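Local coordinates for protein phosphatidylserine synthase (Haemophilus influenzae, PDB 3HSI) that is a member of the phospholipase D superfamily and is probably an enzyme of membrane phospholipid metabolism, at residues K272-C277 against V368-R373; R300-V305 against Q350-L355. All blocks are in the same frame, centred on the assembly; numbering follows the deposited sequence.

Contacts 1 and 2 are two strand pairings in one mixed beta-sheet, and their centres lie about 11 Å apart. Strands 273-277 and 300-306 are neighbours in that sheet, so the order across it is 367-370, 273-277, 300-306, 351-356. Contact 1 is antiparallel and contact 2 is parallel. Backbone hydrogen bonds such as Arg-300 N to Lys-272 O (2.8 Å) join them. Along the chain contact 2 is nested inside contact 1: after 272-277 come helix 285-296, strand 300-306, helices 327-341 and 343-348, strand 351-356, and finally 368-373. All four segments belong to the PLD-like domain, and together they form one continuous part of its core.

Contact 1 of 2, residues K272-C277 against V368-R373; sequences KKLVIC and VWVDDR
Strands 273-277 and 368-370 run antiparallel, packed closely around Trp-369 and open to solvent at the lysine side chains. Val-275 and Trp-369 form a hydrogen-bonded pair. Val-275 N donates to Trp-369 O, and Trp-369 N returns to Val-275 O, both at 2.9 Å and nearly straight. Trp-369 has CG beside its own backbone N (chi1 -65°). This turns the CE3-CZ3 edge of the ring to the neighbouring strand, with Val-275 O in the ring plane. Val-275 CG1 lies 3.6 Å from Trp-369 CE3. Cys-277 SG meets the same edge, 3.8 Å from Trp-369 CZ3, a sulfur-aromatic contact. Helix 405-415 packs on Trp-369. On the other sheet face Leu-274 CD1 touches Val-368 CG1, under helix 258-268.

At the solvent end the lysine side chains lead away, but the backbone stays bonded. Asp-371 N donates to Lys-273 O (2.8 Å). Asp-371 OD1 accepts Lys-272 N at 2.8 Å from above the carboxylate plane and Lys-273 N at 2.9 Å nearly along the C-O axis. Asp-371 OD2 turns its anti lone pair to Arg-373 NH1 (2.5 Å) in a salt bridge and also accepts from Gln-271 N. This is an antiparallel strand pair in the helix-covered mixed sheet of a PLD-like domain.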
loop_
_atom_site.group_PDB
_atom_site.type_symbol
_atom_site.label_atom_id
_atom_site.label_comp_id
_atom_site.label_asym_id
_atom_site.label_seq_id
_atom_site.Cartn_x
_atom_site.Cartn_y
_atom_site.Cartn_z
ATOM N N LYS C 272 29.424 -14.707 -12.256
ATOM C CA LYS C 272 30.192 -13.947 -13.240
ATOM C C LYS C 272 29.465 -12.706 -13.758
ATOM O O LYS C 272 30.009 -11.604 -13.702
ATOM C CB LYS C 272 30.559 -14.842 -14.437
ATOM C CG LYS C 272 31.674 -15.818 -14.132
ATOM C CD LYS C 272 32.008 -16.650 -15.336
ATOM C CE LYS C 272 33.260 -17.467 -15.085
ATOM N NZ LYS C 272 34.523 -16.762 -15.447
ATOM N N LYS C 273 28.265 -12.893 -14.310
ATOM C CA LYS C 273 27.559 -11.797 -14.989
ATOM C C LYS C 273 26.056 -11.878 -14.778
ATOM O O LYS C 273 25.469 -12.958 -14.787
ATOM C CB LYS C 273 27.922 -11.707 -16.502
ATOM C CG LYS C 273 27.145 -10.608 -17.239
ATOM C CD LYS C 273 27.961 -9.833 -18.298
ATOM C CE LYS C 273 27.075 -9.386 -19.460
ATOM N NZ LYS C 273 26.868 -10.576 -20.410
ATOM N N LEU C 274 25.457 -10.717 -14.554
ATOM C CA LEU C 274 24.018 -10.562 -14.426
ATOM C C LEU C 274 23.581 -9.646 -15.522
ATOM O O LEU C 274 24.154 -8.583 -15.692
ATOM C CB LEU C 274 23.684 -9.903 -13.086
ATOM C CG LEU C 274 22.230 -9.524 -12.822
ATOM C CD1 LEU C 274 21.370 -10.782 -12.878
ATOM C CD2 LEU C 274 22.111 -8.816 -11.410
ATOM N N VAL C 275 22.567 -10.053 -16.263
ATOM C CA VAL C 275 21.943 -9.154 -17.227
ATOM C C VAL C 275 20.517 -8.907 -16.787
ATOM O O VAL C 275 19.830 -9.827 -16.400
ATOM C CB VAL C 275 21.947 -9.758 -18.674
ATOM C CG1 VAL C 275 21.333 -8.776 -19.682
ATOM C CG2 VAL C 275 23.399 -10.118 -19.092
ATOM N N ILE C 276 20.059 -7.673 -16.882
ATOM C CA ILE C 276 18.709 -7.322 -16.469
ATOM C C ILE C 276 18.092 -6.445 -17.537
ATOM O O ILE C 276 18.751 -5.539 -18.071
ATOM C CB ILE C 276 18.754 -6.481 -15.174
ATOM C CG1 ILE C 276 19.400 -7.255 -14.024
ATOM C CG2 ILE C 276 17.349 -5.985 -14.796
ATOM C CD1 ILE C 276 19.784 -6.318 -12.813
ATOM N N CYS C 277 16.849 -6.747 -17.893
ATOM C CA CYS C 277 16.013 -5.843 -18.688
ATOM C C CYS C 277 14.899 -5.367 -17.793
ATOM O O CYS C 277 14.279 -6.165 -17.090
ATOM C CB CYS C 277 15.413 -6.577 -19.876
ATOM S SG CYS C 277 16.527 -6.605 -21.290
ATOM N N VAL C 368 15.773 -11.391 -16.698
ATOM C CA VAL C 368 16.952 -11.572 -15.827
ATOM C C VAL C 368 17.692 -12.755 -16.393
ATOM O O VAL C 368 17.092 -13.769 -16.697
ATOM C CB VAL C 368 16.598 -11.849 -14.342
ATOM C CG1 VAL C 368 17.868 -12.164 -13.557
ATOM C CG2 VAL C 368 15.847 -10.643 -13.678
ATOM N N TRP C 369 18.991 -12.589 -16.595
ATOM C CA TRP C 369 19.841 -13.673 -16.996
ATOM C C TRP C 369 21.009 -13.772 -16.007
ATOM O O TRP C 369 21.693 -12.788 -15.742
ATOM C CB TRP C 369 20.426 -13.420 -18.381
ATOM C CG TRP C 369 19.513 -13.359 -19.553
ATOM C CD1 TRP C 369 19.352 -14.336 -20.519
ATOM C CD2 TRP C 369 18.713 -12.236 -19.985
ATOM N NE1 TRP C 369 18.480 -13.885 -21.513
ATOM C CE2 TRP C 369 18.090 -12.604 -21.216
ATOM C CE3 TRP C 369 18.467 -10.968 -19.464
ATOM C CZ2 TRP C 369 17.238 -11.739 -21.917
ATOM C CZ3 TRP C 369 17.631 -10.108 -20.168
ATOM C CH2 TRP C 369 17.027 -10.495 -21.375
ATOM N N VAL C 370 21.243 -14.972 -15.501
ATOM C CA VAL C 370 22.331 -15.239 -14.551
ATOM C C VAL C 370 23.374 -16.112 -15.213
ATOM O O VAL C 370 23.081 -17.241 -15.628
ATOM C CB VAL C 370 21.798 -15.883 -13.262
ATOM C CG1 VAL C 370 22.977 -16.305 -12.309
ATOM C CG2 VAL C 370 20.837 -14.880 -12.586
ATOM N N ASP C 371 24.577 -15.558 -15.367
ATOM C CA ASP C 371 25.697 -16.282 -16.018
ATOM C C ASP C 371 25.145 -16.956 -17.301
ATOM O O ASP C 371 24.409 -16.306 -18.058
ATOM C CB ASP C 371 26.335 -17.277 -15.038
ATOM C CG ASP C 371 26.745 -16.619 -13.700
ATOM O OD1 ASP C 371 27.113 -15.434 -13.670
ATOM O OD2 ASP C 371 26.684 -17.283 -12.649
ATOM N N ASP C 372 25.429 -18.236 -17.520
ATOM C CA ASP C 372 24.879 -18.977 -18.666
ATOM C C ASP C 372 23.947 -20.095 -18.195
ATOM O O ASP C 372 23.701 -21.070 -18.918
ATOM C CB ASP C 372 26.014 -19.547 -19.535
ATOM C CG ASP C 372 27.112 -20.210 -18.692
ATOM O OD1 ASP C 372 26.990 -20.228 -17.420
ATOM O OD2 ASP C 372 28.110 -20.705 -19.287
ATOM N N ARG C 373 23.396 -19.914 -17.001
ATOM C CA ARG C 373 22.811 -20.990 -16.215
ATOM C C ARG C 373 21.290 -20.816 -15.979
ATOM O O ARG C 373 20.525 -21.787 -16.064
ATOM C CB ARG C 373 23.582 -21.018 -14.889
ATOM C CG ARG C 373 23.301 -22.135 -13.903
ATOM C CD ARG C 373 24.440 -22.209 -12.811
ATOM N NE ARG C 373 24.276 -21.211 -11.733
ATOM C CZ ARG C 373 24.815 -19.978 -11.732
ATOM N NH1 ARG C 373 25.570 -19.569 -12.747
ATOM N NH2 ARG C 373 24.616 -19.143 -10.716
#

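Contact 2 of 2, residues R300-V305 against Q350-L355; sequences RVEIIV and QLVVRL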
loop_
_atom_site.group_PDB
_atom_site.type_symbol
_atom_site.label_atom_id
_atom_site.label_comp_id
_atom_site.label_asym_id
_atom_site.label_seq_id
_atom_site.Cartn_x
_atom_site.Cartn_y
_atom_site.Cartn_z
ATOM N N ARG C 300 30.133 -8.893 -13.127
ATOM C CA ARG C 300 29.687 -7.953 -14.139
ATOM C C ARG C 300 28.165 -7.823 -14.115
ATOM O O ARG C 300 27.457 -8.793 -13.800
ATOM C CB ARG C 300 30.111 -8.427 -15.529
ATOM C CG ARG C 300 31.576 -8.787 -15.622
ATOM C CD ARG C 300 32.446 -7.581 -15.534
ATOM N NE ARG C 300 33.854 -7.894 -15.723
ATOM C CZ ARG C 300 34.789 -7.759 -14.788
ATOM N NH1 ARG C 300 34.482 -7.314 -13.571
ATOM N NH2 ARG C 300 36.050 -8.055 -15.071
ATOM N N VAL C 301 27.685 -6.638 -14.489
ATOM C CA VAL C 301 26.266 -6.338 -14.507
ATOM C C VAL C 301 25.969 -5.514 -15.743
ATOM O O VAL C 301 26.651 -4.519 -16.027
ATOM C CB VAL C 301 25.800 -5.510 -13.245
ATOM C CG1 VAL C 301 24.276 -5.173 -13.352
ATOM C CG2 VAL C 301 26.144 -6.243 -11.939
ATOM N N GLU C 302 24.944 -5.939 -16.467
ATOM C CA GLU C 302 24.480 -5.212 -17.615
ATOM C C GLU C 302 23.004 -4.843 -17.386
ATOM O O GLU C 302 22.193 -5.689 -17.098
ATOM C CB GLU C 302 24.649 -6.085 -18.874
ATOM C CG GLU C 302 24.133 -5.417 -20.128
ATOM C CD GLU C 302 24.228 -6.298 -21.368
ATOM O OE1 GLU C 302 24.742 -7.449 -21.274
ATOM O OE2 GLU C 302 23.805 -5.824 -22.457
ATOM N N ILE C 303 22.657 -3.574 -17.532
ATOM C CA ILE C 303 21.274 -3.162 -17.343
ATOM C C ILE C 303 20.807 -2.480 -18.604
ATOM O O ILE C 303 21.499 -1.599 -19.137
ATOM C CB ILE C 303 21.133 -2.213 -16.125
ATOM C CG1 ILE C 303 21.685 -2.908 -14.864
ATOM C CG2 ILE C 303 19.653 -1.782 -15.975
ATOM C CD1 ILE C 303 21.814 -1.994 -13.593
ATOM N N ILE C 304 19.667 -2.925 -19.117
ATOM C CA ILE C 304 19.138 -2.372 -20.343
ATOM C C ILE C 304 17.780 -1.765 -20.033
ATOM O O ILE C 304 16.883 -2.461 -19.605
ATOM C CB ILE C 304 18.981 -3.476 -21.454
ATOM C CG1 ILE C 304 20.226 -4.375 -21.481
ATOM C CG2 ILE C 304 18.695 -2.826 -22.818
ATOM C CD1 ILE C 304 20.276 -5.504 -22.651
ATOM N N VAL C 305 17.642 -0.462 -20.245
ATOM C CA VAL C 305 16.376 0.248 -20.054
ATOM C C VAL C 305 16.115 1.106 -21.266
ATOM O O VAL C 305 17.002 1.302 -22.097
ATOM C CB VAL C 305 16.418 1.178 -18.797
ATOM C CG1 VAL C 305 16.413 0.341 -17.554
ATOM C CG2 VAL C 305 17.658 2.069 -18.828
ATOM N N GLN C 350 32.857 -2.800 -15.915
ATOM C CA GLN C 350 32.291 -3.800 -15.028
ATOM C C GLN C 350 30.761 -3.699 -15.023
ATOM O O GLN C 350 30.066 -4.709 -14.938
ATOM C CB GLN C 350 32.860 -3.663 -13.605
ATOM C CG GLN C 350 32.536 -4.886 -12.726
ATOM C CD GLN C 350 32.824 -4.648 -11.259
ATOM O OE1 GLN C 350 33.566 -3.725 -10.900
ATOM N NE2 GLN C 350 32.211 -5.459 -10.398
ATOM N N LEU C 351 30.256 -2.467 -15.064
ATOM C CA LEU C 351 28.825 -2.208 -15.204
ATOM C C LEU C 351 28.587 -1.631 -16.576
ATOM O O LEU C 351 29.240 -0.667 -16.979
ATOM C CB LEU C 351 28.337 -1.223 -14.133
ATOM C CG LEU C 351 26.941 -0.586 -14.229
ATOM C CD1 LEU C 351 25.816 -1.630 -14.126
ATOM C CD2 LEU C 351 26.739 0.414 -13.090
ATOM N N VAL C 352 27.666 -2.246 -17.295
ATOM C CA VAL C 352 27.267 -1.805 -18.615
ATOM C C VAL C 352 25.822 -1.313 -18.520
ATOM O O VAL C 352 24.936 -2.031 -18.057
ATOM C CB VAL C 352 27.402 -2.945 -19.667
ATOM C CG1 VAL C 352 26.742 -2.550 -21.013
ATOM C CG2 VAL C 352 28.905 -3.252 -19.912
ATOM N N VAL C 353 25.593 -0.076 -18.926
ATOM C CA VAL C 353 24.258 0.471 -18.893
ATOM C C VAL C 353 23.935 0.759 -20.331
ATOM O O VAL C 353 24.684 1.465 -20.993
ATOM C CB VAL C 353 24.178 1.750 -18.017
ATOM C CG1 VAL C 353 22.814 2.467 -18.200
ATOM C CG2 VAL C 353 24.380 1.392 -16.554
ATOM N N ARG C 354 22.846 0.193 -20.824
ATOM C CA ARG C 354 22.467 0.413 -22.204
ATOM C C ARG C 354 21.136 1.103 -22.278
ATOM O O ARG C 354 20.218 0.745 -21.541
ATOM C CB ARG C 354 22.324 -0.912 -22.931
ATOM C CG ARG C 354 23.584 -1.405 -23.504
ATOM C CD ARG C 354 23.329 -2.819 -23.872
ATOM N NE ARG C 354 24.556 -3.482 -24.256
ATOM C CZ ARG C 354 25.124 -3.387 -25.447
ATOM N NH1 ARG C 354 24.600 -2.626 -26.413
ATOM N NH2 ARG C 354 26.229 -4.067 -25.663
ATOM N N LEU C 355 21.035 2.085 -23.160
ATOM C CA LEU C 355 19.785 2.790 -23.358
ATOM C C LEU C 355 19.196 2.443 -24.725
ATOM O O LEU C 355 19.865 2.622 -25.763
ATOM C CB LEU C 355 19.996 4.293 -23.270
ATOM C CG LEU C 355 20.361 4.906 -21.905
ATOM C CD1 LEU C 355 20.516 6.396 -22.096
ATOM C CD2 LEU C 355 19.298 4.644 -20.869
#
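Backbone hydrogen bonding sets the frame of this parallel pair. Five bonds alternate between the strands. Val-352 N to Val-301 O and Ile-303 N to Val-352 O are both 2.8 Å. Each donor lies nearly along the C=O axis of its acceptor.

Apolar contacts line the face of Val-301, Ile-303 and Val-305. Leu-351, with CG anti to its backbone N (chi1 168°), brings CD1 to 3.9 Å from Val-301 CG1 and to 4.1 Å from Ile-303 CD1. Val-305 CG2 lies beside Leu-355 CD2 at 3.7 Å. Helix 327-341 packs against this face.

The other face mixes Val-352 and Ile-304 with the charged Glu-302 and Arg-354. Glu-302 extends alongside Val-352. Its OE2 meets Arg-354 NE at 3.0 Å in a salt bridge. The hydrogen bond within it is weak, bent to 120°, with carboxylate and guanidinium planes 44° apart. Glu-302 OE1 forms a salt bridge with Arg-416, and Arg-354 NH1 hydrogen-bonds Thr-419 OG1. At the start of the pair Arg-300 NH1 packs on the aliphatic CG of Gln-350 (3.2 Å). Gln-350 NE2 hydrogen-bonds the carbonyl oxygens of Leu-295 and Lys-299. The buried Glu-302 thus meets two arginines, which would favour its charged form.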